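Local coordinates for Mll7089 protein (Mesorhizobium loti, PDB 2OZ8) that is of unknown function but, as a putative member of the mandelate racemase branch of the enolase superfamily, probably binds magnesium and may act as a hydro-lyase, at residues Arg19-Gly22 and Arg27-Asp30; Lys134-Gly139 and Leu220-Asp225; Leu144-Phe149 and Leu180-Thr185; Ser151-Ala156 and Ser162-Lys167; Val168-Arg171 and Arg175-Arg178. All coordinates share one frame; numbering follows the deposited sequence.

Interaction 1 (Arg19-Gly22 and Arg27-Asp30); sequences RVIG and RADD
Ile21 and Ala28 form an antiparallel hydrogen-bonded pair and supply both bonds that join the two strands here. Ile21 N reaches Ala28 O at 3.0 Å with an almost straight N-H...O angle of 169°, while the return bond, Ala28 N to Ile21 O at 3.0 Å, is more bent at 153°. One step along, the non-hydrogen-bonded pair Gly22 and Arg27 brings its CA atoms within 4.5 Å. A side chain on Gly22 would press on Arg27 CA, and the backbone angles would also jam it against Ile21 O, so glycine is required. The pairs form a beta hairpin, whose second strand continues as the long strand 27-40 of the antiparallel sheet. The tight part also takes in Val20 CG1, 3.4 Å from Arg27 CG, where the two side chains cross obliquely. Packing loosens beyond. Ile21 places CG1 between its backbone N and carbonyl carbon (chi1 71°), 3.4 Å from Ala28 O but 4.0 Å from Ala28 CB. On the solvent side the extended Arg27 chain runs on past Val20, with Arg27 NH2 3.9 Å from Val20 CG2; His143 touches both residues. Val20 CG2 only grazes Asp29 CB at 4.3 Å; Asp29 salt-bridges Arg366.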
# COMPACT_ATOMS: atom_id res chain seq x y z
N ARG A 19 27.51 -42.10 0.88
CA ARG A 19 28.17 -40.96 1.50
C ARG A 19 27.15 -40.30 2.41
O ARG A 19 25.94 -40.51 2.24
CB ARG A 19 28.60 -39.95 0.43
CG ARG A 19 27.46 -39.13 -0.17
CD ARG A 19 27.87 -38.22 -1.33
NE ARG A 19 27.02 -38.51 -2.49
CZ ARG A 19 26.19 -37.70 -3.12
NH1 ARG A 19 26.04 -36.42 -2.84
NH2 ARG A 19 25.54 -38.19 -4.13
N VAL A 20 27.61 -39.47 3.35
CA VAL A 20 26.68 -38.61 4.10
C VAL A 20 26.20 -37.48 3.20
O VAL A 20 27.02 -36.86 2.47
CB VAL A 20 27.31 -38.03 5.41
CG1 VAL A 20 26.29 -37.17 6.18
CG2 VAL A 20 27.75 -39.15 6.34
N ILE A 21 24.87 -37.25 3.23
CA ILE A 21 24.28 -36.08 2.57
C ILE A 21 23.75 -35.09 3.59
O ILE A 21 23.46 -35.45 4.70
CB ILE A 21 23.12 -36.41 1.57
CG1 ILE A 21 21.85 -36.86 2.31
CG2 ILE A 21 23.60 -37.31 0.46
CD1 ILE A 21 20.61 -36.83 1.49
N GLY A 22 23.65 -33.84 3.20
CA GLY A 22 22.93 -32.89 4.03
C GLY A 22 23.25 -31.46 3.74
O GLY A 22 23.88 -31.12 2.72
N ARG A 27 21.34 -33.84 8.35
CA ARG A 27 22.35 -34.88 8.01
C ARG A 27 21.58 -36.20 7.78
O ARG A 27 20.61 -36.49 8.49
CB ARG A 27 23.37 -35.02 9.17
CG ARG A 27 24.63 -35.87 8.89
CD ARG A 27 25.77 -35.78 10.00
NE ARG A 27 26.82 -36.80 9.78
CZ ARG A 27 28.14 -36.64 9.95
NH1 ARG A 27 28.67 -35.48 10.35
NH2 ARG A 27 28.96 -37.66 9.70
N ALA A 28 21.99 -36.98 6.78
CA ALA A 28 21.41 -38.30 6.53
C ALA A 28 22.40 -39.22 5.87
O ALA A 28 23.01 -38.85 4.87
CB ALA A 28 20.15 -38.22 5.65
N ASP A 29 22.55 -40.43 6.43
CA ASP A 29 23.33 -41.50 5.80
C ASP A 29 22.52 -42.74 5.34
O ASP A 29 23.09 -43.77 4.94
CB ASP A 29 24.49 -41.89 6.70
CG ASP A 29 24.04 -42.36 8.05
OD1 ASP A 29 22.83 -42.53 8.28
OD2 ASP A 29 24.90 -42.55 8.91
N ASP A 30 21.19 -42.64 5.39
CA ASP A 30 20.30 -43.73 4.93
C ASP A 30 19.20 -43.16 4.03
O ASP A 30 19.05 -41.97 3.90
CB ASP A 30 19.68 -44.47 6.12
CG ASP A 30 18.85 -43.54 7.02
OD1 ASP A 30 18.61 -42.37 6.63
OD2 ASP A 30 18.46 -43.93 8.14

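Interaction 2 (Lys134-Gly139 and Leu220-Asp225); sequences KAYASG and LLWVED
Glu224 OE1, which lies 3.9 Å from Tyr136 OH across the contact, is gripped by two groups: the indole N-H of Trp222 and the ammonium of Lys165, the latter in a salt bridge. The Trp222 NE1 to Glu224 OE1 bond is short, 2.7 Å, with an angle of 154° at the hydrogen. It arrives on the anti side of the carboxylate, 23° out of its plane. This bond helps fix the rotation of the indole, whose six-membered ring then turns an edge toward the face of Tyr136 in an offset edge-to-face pair. The evidence is a centroid separation of 5.6 Å with planes at 89°, and a closest approach of 3.8 Å between Tyr136 CE2 and Trp222 CZ2. Strands 132-138 and 222-224 are not neighbours in the sheet; their nearest CA atoms, those of Tyr136 and Leu221, are 11.4 Å apart, so the rings meet across the interior of the TIM barrel. Tyr136 OH lies in the indole plane, 3.9 Å from Trp222 CZ2, and takes part in a weak hydrogen bond with Lys165 NZ. Met194, on strand 192-196, one of the two strands between them, touches both rings, and Trp315 adds an edge-to-face partner for Trp222.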
# COMPACT_ATOMS: atom_id res chain seq x y z
N LYS A 134 19.33 -28.92 -19.28
CA LYS A 134 20.59 -28.87 -18.53
C LYS A 134 20.47 -29.39 -17.12
O LYS A 134 19.50 -29.09 -16.39
CB LYS A 134 21.07 -27.43 -18.44
CG LYS A 134 21.30 -26.82 -19.81
CD LYS A 134 21.99 -25.47 -19.69
CE LYS A 134 21.07 -24.41 -20.10
NZ LYS A 134 21.85 -23.15 -20.23
N ALA A 135 21.49 -30.11 -16.71
CA ALA A 135 21.50 -30.67 -15.38
C ALA A 135 22.69 -30.06 -14.64
O ALA A 135 23.72 -29.83 -15.24
CB ALA A 135 21.61 -32.22 -15.46
N TYR A 136 22.54 -29.75 -13.36
CA TYR A 136 23.67 -29.25 -12.62
C TYR A 136 24.01 -30.25 -11.55
O TYR A 136 23.17 -31.03 -11.15
CB TYR A 136 23.43 -27.85 -12.04
CG TYR A 136 22.31 -27.73 -11.04
CD1 TYR A 136 22.57 -27.88 -9.70
CD2 TYR A 136 21.03 -27.40 -11.42
CE1 TYR A 136 21.58 -27.71 -8.76
CE2 TYR A 136 20.00 -27.21 -10.48
CZ TYR A 136 20.30 -27.38 -9.15
OH TYR A 136 19.37 -27.26 -8.15
N ALA A 137 25.27 -30.25 -11.13
CA ALA A 137 25.74 -31.24 -10.21
C ALA A 137 25.61 -30.66 -8.81
O ALA A 137 26.09 -29.59 -8.57
CB ALA A 137 27.20 -31.58 -10.51
N SER A 138 24.97 -31.39 -7.92
CA SER A 138 24.64 -30.92 -6.60
C SER A 138 25.13 -31.91 -5.56
O SER A 138 24.75 -33.06 -5.53
CB SER A 138 23.14 -30.75 -6.53
OG SER A 138 22.71 -30.41 -5.25
N GLY A 139 25.99 -31.44 -4.68
CA GLY A 139 26.76 -32.31 -3.82
C GLY A 139 26.07 -32.71 -2.55
O GLY A 139 26.36 -33.78 -2.04
N LEU A 220 28.25 -16.06 -8.90
CA LEU A 220 27.18 -17.01 -8.67
C LEU A 220 26.08 -16.84 -9.63
O LEU A 220 25.61 -15.73 -9.84
CB LEU A 220 26.60 -16.86 -7.28
CG LEU A 220 27.55 -16.98 -6.10
CD1 LEU A 220 26.81 -16.64 -4.83
CD2 LEU A 220 28.18 -18.36 -5.99
N LEU A 221 25.63 -17.96 -10.19
CA LEU A 221 24.36 -18.04 -10.92
C LEU A 221 23.13 -17.79 -10.03
O LEU A 221 22.22 -17.03 -10.40
CB LEU A 221 24.25 -19.38 -11.61
CG LEU A 221 23.12 -19.53 -12.60
CD1 LEU A 221 23.14 -18.30 -13.65
CD2 LEU A 221 23.17 -20.91 -13.25
N TRP A 222 23.08 -18.43 -8.87
CA TRP A 222 21.99 -18.16 -7.92
C TRP A 222 22.35 -18.60 -6.51
O TRP A 222 23.25 -19.41 -6.31
CB TRP A 222 20.61 -18.72 -8.36
CG TRP A 222 20.35 -20.23 -8.23
CD1 TRP A 222 20.38 -20.97 -7.09
CD2 TRP A 222 19.97 -21.14 -9.27
NE1 TRP A 222 20.06 -22.29 -7.34
CE2 TRP A 222 19.81 -22.42 -8.68
CE3 TRP A 222 19.73 -21.00 -10.64
CZ2 TRP A 222 19.43 -23.56 -9.43
CZ3 TRP A 222 19.37 -22.09 -11.36
CH2 TRP A 222 19.23 -23.37 -10.76
N VAL A 223 21.68 -18.00 -5.56
CA VAL A 223 21.71 -18.43 -4.18
C VAL A 223 20.31 -18.96 -3.88
O VAL A 223 19.29 -18.32 -4.17
CB VAL A 223 22.16 -17.28 -3.20
CG1 VAL A 223 21.31 -16.03 -3.36
CG2 VAL A 223 22.16 -17.77 -1.75
N GLU A 224 20.26 -20.15 -3.29
CA GLU A 224 19.01 -20.83 -3.08
C GLU A 224 18.61 -20.83 -1.62
O GLU A 224 19.43 -21.11 -0.79
CB GLU A 224 19.24 -22.25 -3.54
CG GLU A 224 17.99 -22.97 -4.00
CD GLU A 224 18.31 -24.22 -4.81
OE1 GLU A 224 19.21 -24.21 -5.71
OE2 GLU A 224 17.64 -25.23 -4.53
N ASP A 225 17.35 -20.54 -1.31
CA ASP A 225 16.88 -20.50 0.06
C ASP A 225 17.85 -19.89 1.09
O ASP A 225 18.19 -20.53 2.08
CB ASP A 225 16.47 -21.89 0.52
CG ASP A 225 15.54 -22.56 -0.43
OD1 ASP A 225 14.50 -21.95 -0.79
OD2 ASP A 225 15.84 -23.71 -0.86

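Interaction 3 (Leu144-Phe149 and Leu180-Thr185); sequences LDDDAF and LELLKT
Leu182 fits between Asp146 and Phe149 and carries most of the contact. Its CD1 lies 3.6 Å from Asp146 CG, against the carboxylate group, and 3.8 Å from Phe149 CD2. Lower on the same side chain, Leu182 CB packs against Phe149 CE2, also at 3.8 Å. The phenyl ring turns part of its rim to the opposing helix: Leu183 N lies in the ring plane, 3.8 Å from Phe149 CE2, and Leu183 CB is 4.0 Å from Phe149 CZ. The ring gets there because Phe149 carries CG anti to its own backbone N (chi1 176°), which sends it across to helix 173-184. With an alanine here, Leu182 CB and Leu183 CB would lose the ring they rest on, and a gap would probably open between the helices. Around these groups lie bonds within each segment. Asp145 caps helix 146-158, its OD1 accepting from Ala148 N at 3.0 Å, with the donor lying well above the carboxylate plane. On the other segment, Thr185 OG1 donates to Leu182 O over 2.6 Å. Phe153 meets the Phe149 ring edge-to-face, and Ile166 of strand 163-167 touches both Phe149 and Leu183, so this pair of helices on the outside of the barrel also rests on the strand between them in sequence. Asp146 forms salt bridges to Arg178 and Arg179 of the opposite helix; its carboxylate, held by two positive groups, would probably stay ionised even with the apolar Leu182 methyl against it.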
# COMPACT_ATOMS: atom_id res chain seq x y z
N LEU A 144 30.33 -33.54 4.04
CA LEU A 144 31.46 -34.16 3.36
C LEU A 144 32.83 -33.65 3.84
O LEU A 144 33.00 -32.44 4.02
CB LEU A 144 31.30 -33.95 1.85
CG LEU A 144 31.06 -35.19 0.97
CD1 LEU A 144 30.27 -36.29 1.69
CD2 LEU A 144 30.40 -34.85 -0.35
N ASP A 145 33.79 -34.55 4.04
CA ASP A 145 35.18 -34.12 4.27
C ASP A 145 35.72 -33.49 3.00
O ASP A 145 35.28 -33.82 1.90
CB ASP A 145 36.09 -35.25 4.80
CG ASP A 145 36.26 -36.42 3.81
OD1 ASP A 145 37.23 -36.43 3.01
OD2 ASP A 145 35.42 -37.36 3.82
N ASP A 146 36.67 -32.56 3.15
CA ASP A 146 37.31 -31.90 2.01
C ASP A 146 37.74 -32.85 0.90
O ASP A 146 37.58 -32.53 -0.28
CB ASP A 146 38.44 -30.95 2.44
CG ASP A 146 37.90 -29.67 3.10
OD1 ASP A 146 36.66 -29.44 3.03
OD2 ASP A 146 38.70 -28.86 3.67
N ASP A 147 38.22 -34.04 1.27
CA ASP A 147 38.58 -35.03 0.26
C ASP A 147 37.41 -35.58 -0.52
O ASP A 147 37.50 -35.70 -1.74
CB ASP A 147 39.40 -36.22 0.80
CG ASP A 147 39.67 -37.26 -0.31
OD1 ASP A 147 40.54 -36.97 -1.16
OD2 ASP A 147 38.98 -38.34 -0.38
N ALA A 148 36.33 -35.95 0.17
CA ALA A 148 35.12 -36.45 -0.53
C ALA A 148 34.46 -35.41 -1.46
O ALA A 148 33.95 -35.77 -2.51
CB ALA A 148 34.13 -36.97 0.46
N PHE A 149 34.48 -34.13 -1.06
CA PHE A 149 33.96 -33.02 -1.83
C PHE A 149 34.67 -32.83 -3.19
O PHE A 149 34.02 -32.82 -4.24
CB PHE A 149 34.02 -31.78 -0.92
CG PHE A 149 33.62 -30.47 -1.55
CD1 PHE A 149 32.31 -29.97 -1.40
CD2 PHE A 149 34.56 -29.68 -2.20
CE1 PHE A 149 31.93 -28.70 -1.94
CE2 PHE A 149 34.22 -28.45 -2.75
CZ PHE A 149 32.89 -27.94 -2.62
N LEU A 180 34.04 -22.79 -1.43
CA LEU A 180 34.00 -22.13 -2.74
C LEU A 180 35.39 -22.11 -3.41
O LEU A 180 35.52 -22.36 -4.63
CB LEU A 180 33.48 -20.69 -2.63
CG LEU A 180 32.01 -20.41 -2.38
CD1 LEU A 180 31.80 -19.03 -1.75
CD2 LEU A 180 31.22 -20.55 -3.68
N GLU A 181 36.42 -21.75 -2.62
CA GLU A 181 37.81 -21.89 -3.09
C GLU A 181 38.15 -23.35 -3.50
O GLU A 181 38.73 -23.56 -4.54
CB GLU A 181 38.82 -21.40 -2.03
CG GLU A 181 39.00 -19.91 -1.85
CD GLU A 181 39.71 -19.56 -0.50
OE1 GLU A 181 40.48 -20.41 0.05
OE2 GLU A 181 39.50 -18.42 0.02
N LEU A 182 37.81 -24.35 -2.66
CA LEU A 182 38.01 -25.76 -3.03
C LEU A 182 37.31 -26.10 -4.33
O LEU A 182 37.89 -26.77 -5.21
CB LEU A 182 37.48 -26.71 -1.95
CG LEU A 182 38.30 -27.28 -0.80
CD1 LEU A 182 37.64 -28.58 -0.29
CD2 LEU A 182 39.77 -27.54 -1.25
N LEU A 183 36.06 -25.65 -4.46
CA LEU A 183 35.32 -25.91 -5.69
C LEU A 183 36.04 -25.35 -6.93
O LEU A 183 36.09 -26.03 -7.96
CB LEU A 183 33.88 -25.42 -5.57
CG LEU A 183 32.99 -25.64 -6.77
CD1 LEU A 183 32.60 -27.11 -7.04
CD2 LEU A 183 31.74 -24.75 -6.69
N LYS A 184 36.61 -24.14 -6.83
CA LYS A 184 37.29 -23.51 -7.95
C LYS A 184 38.54 -24.32 -8.41
O LYS A 184 38.84 -24.39 -9.61
CB LYS A 184 37.57 -22.03 -7.68
CG LYS A 184 38.66 -21.40 -8.56
CD LYS A 184 38.66 -19.83 -8.71
CE LYS A 184 39.58 -19.47 -9.94
NZ LYS A 184 39.90 -18.03 -10.33
N THR A 185 39.20 -24.98 -7.47
CA THR A 185 40.33 -25.84 -7.78
C THR A 185 39.95 -27.16 -8.47
O THR A 185 40.84 -27.90 -8.87
CB THR A 185 41.13 -26.29 -6.53
OG1 THR A 185 40.35 -27.20 -5.76
CG2 THR A 185 41.59 -25.12 -5.66

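Interaction 4 (Ser151-Ala156 and Ser162-Lys167); sequences SLFSHA and SAFKIK
Phe153 and Phe164 slide past each other in opposite directions, one reaching from helix 146-158 and the other from strand 163-167. Their closest atoms, Phe153 CD1 and Phe164 CD1, are 3.6 Å apart; Phe164 comes in at the edge of the Phe153 ring, close to its plane, whereas Phe153 CD1 lies obliquely to the ring of Phe164. In Phe153, CG stands anti to the carbonyl carbon (chi1 -74°), which directs the far end of the ring down to the strand: Phe153 CZ is 3.3 Å from Lys165 O, again near the ring plane, and 3.5 Å from Ile166 CG2, whose side chain crosses at about a right angle. Leu152 CD2 sits 4.0 Å above the centre of one Phe153 face, limiting how the ring can turn. At the other end, Ala156 CB lies in the plane of Phe164, 3.8 Å from its CE1. Were Phe153 a serine, Phe164 CD1 and Ile166 CG2 would lose the ring they pack on, and a gap would probably open between helix and strand. The axes of the short segments run 9.9 Å apart at 163°, nearly antiparallel, as expected when a barrel helix returns the chain in a beta-alpha-beta unit. Lys165, on the side of the strand away from the helix, forms salt bridges with Glu224 and Glu317. Ala137 of strand 132-138 touches Ala156 and Phe164, while Leu180 and Leu183 of helix 173-184 close over Ile166, with Leu183 also reaching both phenyl rings.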
# COMPACT_ATOMS: atom_id res chain seq x y z
N SER A 151 36.46 -34.87 -4.71
CA SER A 151 36.30 -36.11 -5.40
C SER A 151 34.96 -36.15 -6.17
O SER A 151 34.93 -36.49 -7.36
CB SER A 151 36.47 -37.24 -4.40
OG SER A 151 36.02 -38.40 -5.03
N LEU A 152 33.86 -35.77 -5.51
CA LEU A 152 32.55 -35.70 -6.17
C LEU A 152 32.54 -34.62 -7.28
O LEU A 152 32.12 -34.90 -8.42
CB LEU A 152 31.47 -35.42 -5.11
CG LEU A 152 30.00 -35.45 -5.54
CD1 LEU A 152 29.13 -35.61 -4.29
CD2 LEU A 152 29.57 -34.19 -6.37
N PHE A 153 33.02 -33.40 -6.95
CA PHE A 153 32.92 -32.31 -7.92
C PHE A 153 33.88 -32.45 -9.09
O PHE A 153 33.51 -32.12 -10.20
CB PHE A 153 32.91 -30.90 -7.29
CG PHE A 153 31.61 -30.57 -6.60
CD1 PHE A 153 30.46 -30.31 -7.34
CD2 PHE A 153 31.52 -30.51 -5.24
CE1 PHE A 153 29.26 -30.02 -6.72
CE2 PHE A 153 30.31 -30.24 -4.60
CZ PHE A 153 29.19 -30.00 -5.34
N SER A 154 35.07 -33.00 -8.87
CA SER A 154 35.90 -33.30 -10.04
C SER A 154 35.39 -34.54 -10.85
O SER A 154 35.48 -34.56 -12.08
CB SER A 154 37.38 -33.39 -9.66
OG SER A 154 37.55 -34.47 -8.79
N HIS A 155 34.80 -35.53 -10.20
CA HIS A 155 34.03 -36.48 -11.00
C HIS A 155 32.92 -35.79 -11.84
O HIS A 155 32.84 -36.02 -13.05
CB HIS A 155 33.42 -37.61 -10.18
CG HIS A 155 32.77 -38.66 -11.03
ND1 HIS A 155 31.41 -38.89 -11.05
CD2 HIS A 155 33.32 -39.53 -11.92
CE1 HIS A 155 31.15 -39.87 -11.90
NE2 HIS A 155 32.29 -40.27 -12.44
N ALA A 156 32.08 -34.94 -11.24
CA ALA A 156 31.06 -34.27 -12.08
C ALA A 156 31.66 -33.53 -13.31
O ALA A 156 31.13 -33.64 -14.43
CB ALA A 156 30.17 -33.36 -11.27
N SER A 162 28.85 -28.52 -16.16
CA SER A 162 29.50 -27.20 -16.21
C SER A 162 28.86 -26.28 -15.19
O SER A 162 29.25 -25.12 -15.06
CB SER A 162 29.39 -26.61 -17.60
OG SER A 162 28.04 -26.59 -18.06
N ALA A 163 27.89 -26.82 -14.44
CA ALA A 163 27.27 -26.09 -13.34
C ALA A 163 27.22 -26.95 -12.07
O ALA A 163 26.93 -28.16 -12.15
CB ALA A 163 25.88 -25.60 -13.76
N PHE A 164 27.47 -26.33 -10.91
CA PHE A 164 27.79 -27.02 -9.65
C PHE A 164 27.14 -26.27 -8.48
O PHE A 164 27.25 -25.07 -8.40
CB PHE A 164 29.32 -27.04 -9.43
CG PHE A 164 30.08 -27.67 -10.58
CD1 PHE A 164 30.21 -29.06 -10.66
CD2 PHE A 164 30.59 -26.90 -11.61
CE1 PHE A 164 30.81 -29.67 -11.75
CE2 PHE A 164 31.22 -27.54 -12.76
CZ PHE A 164 31.32 -28.90 -12.80
N LYS A 165 26.44 -26.99 -7.59
CA LYS A 165 25.84 -26.39 -6.40
C LYS A 165 26.40 -27.01 -5.14
O LYS A 165 26.43 -28.23 -5.01
CB LYS A 165 24.33 -26.55 -6.40
CG LYS A 165 23.64 -25.76 -5.29
CD LYS A 165 22.41 -26.50 -4.70
CE LYS A 165 21.25 -26.48 -5.63
NZ LYS A 165 19.96 -27.02 -5.11
N ILE A 166 26.81 -26.14 -4.22
CA ILE A 166 27.33 -26.53 -2.95
C ILE A 166 26.50 -25.96 -1.83
O ILE A 166 25.76 -24.96 -2.03
CB ILE A 166 28.81 -26.11 -2.78
CG1 ILE A 166 28.94 -24.59 -2.79
CG2 ILE A 166 29.67 -26.82 -3.89
CD1 ILE A 166 30.34 -24.08 -2.51
N LYS A 167 26.61 -26.60 -0.67
CA LYS A 167 25.89 -26.21 0.54
C LYS A 167 26.73 -25.32 1.37
O LYS A 167 27.88 -25.63 1.58
CB LYS A 167 25.52 -27.44 1.38
CG LYS A 167 24.65 -28.42 0.64
CD LYS A 167 23.28 -27.90 0.32
CE LYS A 167 22.38 -28.98 -0.26
NZ LYS A 167 21.10 -28.40 -0.85

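Interaction 5 (Val168-Arg171 and Arg175-Arg178); sequences VGHR and RDLR. With SO4 (sulfate ion), chain D.
Asp176 gathers two successive backbone N-H groups of the loop, those of Gly169 and His170, on its carboxylate. Gly169 N donates to OD2 of Asp176 at 3.0 Å with an angle of 160° and bonds weakly to OD1 of Asp176 at 3.2 Å. His170 N uses the syn lone pair of Asp176 OD1, at 3.1 Å. The carboxylate is turned to them by Asp176 CG lying anti to its carbonyl carbon (chi1 -61°), and its carbon also rests on Val168 CB. A water adds to these, donating to Asp176 OD2 and, at 2.8 Å, to His170 O, so it bridges loop and helix. These bonds tie the beta-alpha loop after strand 163-167 to the start of helix 173-184, in the arrangement of a TIM barrel. The imidazole is covered on one face by Arg175, whose CG stands 3.3 Å from the ring centroid and 5° off its normal, a CH-pi contact; Phe142 also stacks on this ring. At the ring's edge a sulfate ion, probably from the crystallisation liquor, takes a weak bond from His170 ND1 through O4, itself implausibly short at 2.5 Å. The same ion accepts from Arg171 N through O2, at a distance equally doubtful.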
# COMPACT_ATOMS: atom_id res chain seq x y z
N VAL A 168 26.15 -24.23 1.85
CA VAL A 168 26.88 -23.31 2.71
C VAL A 168 26.05 -23.07 3.93
O VAL A 168 25.07 -23.76 4.15
CB VAL A 168 27.25 -21.97 1.98
CG1 VAL A 168 28.22 -22.26 0.80
CG2 VAL A 168 26.01 -21.24 1.53
N GLY A 169 26.43 -22.07 4.74
CA GLY A 169 25.69 -21.78 5.96
C GLY A 169 26.41 -22.19 7.21
O GLY A 169 25.79 -22.18 8.27
N HIS A 170 27.70 -22.56 7.11
CA HIS A 170 28.56 -22.73 8.29
C HIS A 170 28.51 -21.54 9.23
O HIS A 170 28.53 -20.39 8.77
CB HIS A 170 30.03 -23.00 7.91
CG HIS A 170 30.26 -24.41 7.49
ND1 HIS A 170 30.47 -25.42 8.40
CD2 HIS A 170 30.17 -24.99 6.27
CE1 HIS A 170 30.52 -26.57 7.75
NE2 HIS A 170 30.34 -26.34 6.46
N ARG A 171 28.44 -21.84 10.53
CA ARG A 171 28.60 -20.85 11.59
C ARG A 171 29.85 -19.97 11.37
O ARG A 171 29.82 -18.77 11.64
CB ARG A 171 28.67 -21.52 12.96
CG ARG A 171 27.35 -21.51 13.75
CD ARG A 171 27.41 -22.38 15.05
NE ARG A 171 28.04 -21.69 16.21
CZ ARG A 171 29.34 -21.76 16.55
NH1 ARG A 171 30.22 -22.48 15.83
NH2 ARG A 171 29.78 -21.10 17.62
N ARG A 175 34.58 -21.20 6.54
CA ARG A 175 34.32 -22.55 6.01
C ARG A 175 33.55 -22.54 4.65
O ARG A 175 33.93 -23.27 3.71
CB ARG A 175 33.67 -23.42 7.09
CG ARG A 175 33.57 -24.93 6.76
CD ARG A 175 33.68 -25.89 8.03
NE ARG A 175 34.97 -25.87 8.73
CZ ARG A 175 35.15 -25.60 10.03
NH1 ARG A 175 34.10 -25.34 10.82
NH2 ARG A 175 36.38 -25.59 10.55
N ASP A 176 32.51 -21.70 4.53
CA ASP A 176 31.85 -21.41 3.25
C ASP A 176 32.81 -20.82 2.23
O ASP A 176 32.79 -21.20 1.04
CB ASP A 176 30.72 -20.40 3.40
CG ASP A 176 29.61 -20.87 4.32
OD1 ASP A 176 29.60 -22.03 4.74
OD2 ASP A 176 28.71 -20.07 4.62
N LEU A 177 33.65 -19.88 2.65
CA LEU A 177 34.59 -19.36 1.64
C LEU A 177 35.60 -20.39 1.20
O LEU A 177 35.99 -20.45 0.02
CB LEU A 177 35.27 -18.09 2.10
CG LEU A 177 34.41 -16.83 2.13
CD1 LEU A 177 35.17 -15.74 2.90
CD2 LEU A 177 34.06 -16.39 0.70
N ARG A 178 36.00 -21.25 2.12
CA ARG A 178 36.92 -22.30 1.80
C ARG A 178 36.32 -23.31 0.84
O ARG A 178 37.00 -23.72 -0.11
CB ARG A 178 37.33 -23.01 3.07
CG ARG A 178 38.79 -23.49 3.09
CD ARG A 178 39.34 -23.22 4.53
NE ARG A 178 38.57 -23.96 5.53
CZ ARG A 178 38.35 -25.28 5.47
NH1 ARG A 178 38.82 -26.00 4.42
NH2 ARG A 178 37.64 -25.88 6.46
S SO4 D . 28.35 -25.51 11.50
O1 SO4 D . 27.07 -26.17 11.16
O2 SO4 D . 28.06 -24.08 11.35
O3 SO4 D . 28.82 -25.74 12.88
O4 SO4 D . 29.42 -26.01 10.61
O HOH W 1 27.88 -18.85 6.58

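In the fold
Interaction 2 is wholly buried inside the barrel, and interaction 4 is buried between strand 163-167 and its covering helix; strand 132-138 of interaction 2 pairs with strand 163-167 of interaction 4 through Ala137-Lys165 and Ala137-Ala163 backbone bonds. Interactions 3 and 5 are partly buried at the outside of the barrel, share helix 173-184 and meet in the Asp146-Arg178 salt bridge. Interactions 3 and 4 share helix 146-158, their centres about 9 Å apart, and Leu183 touches Phe153 and Phe164 of interaction 4. Interaction 1 lies on the surface in the antiparallel sheet, yet touches interactions 2, 3 and 4. Chemistry follows place: backbone bonds in the hairpin, aromatic and apolar contacts toward the interior, carboxylate-gripped backbone at the loop.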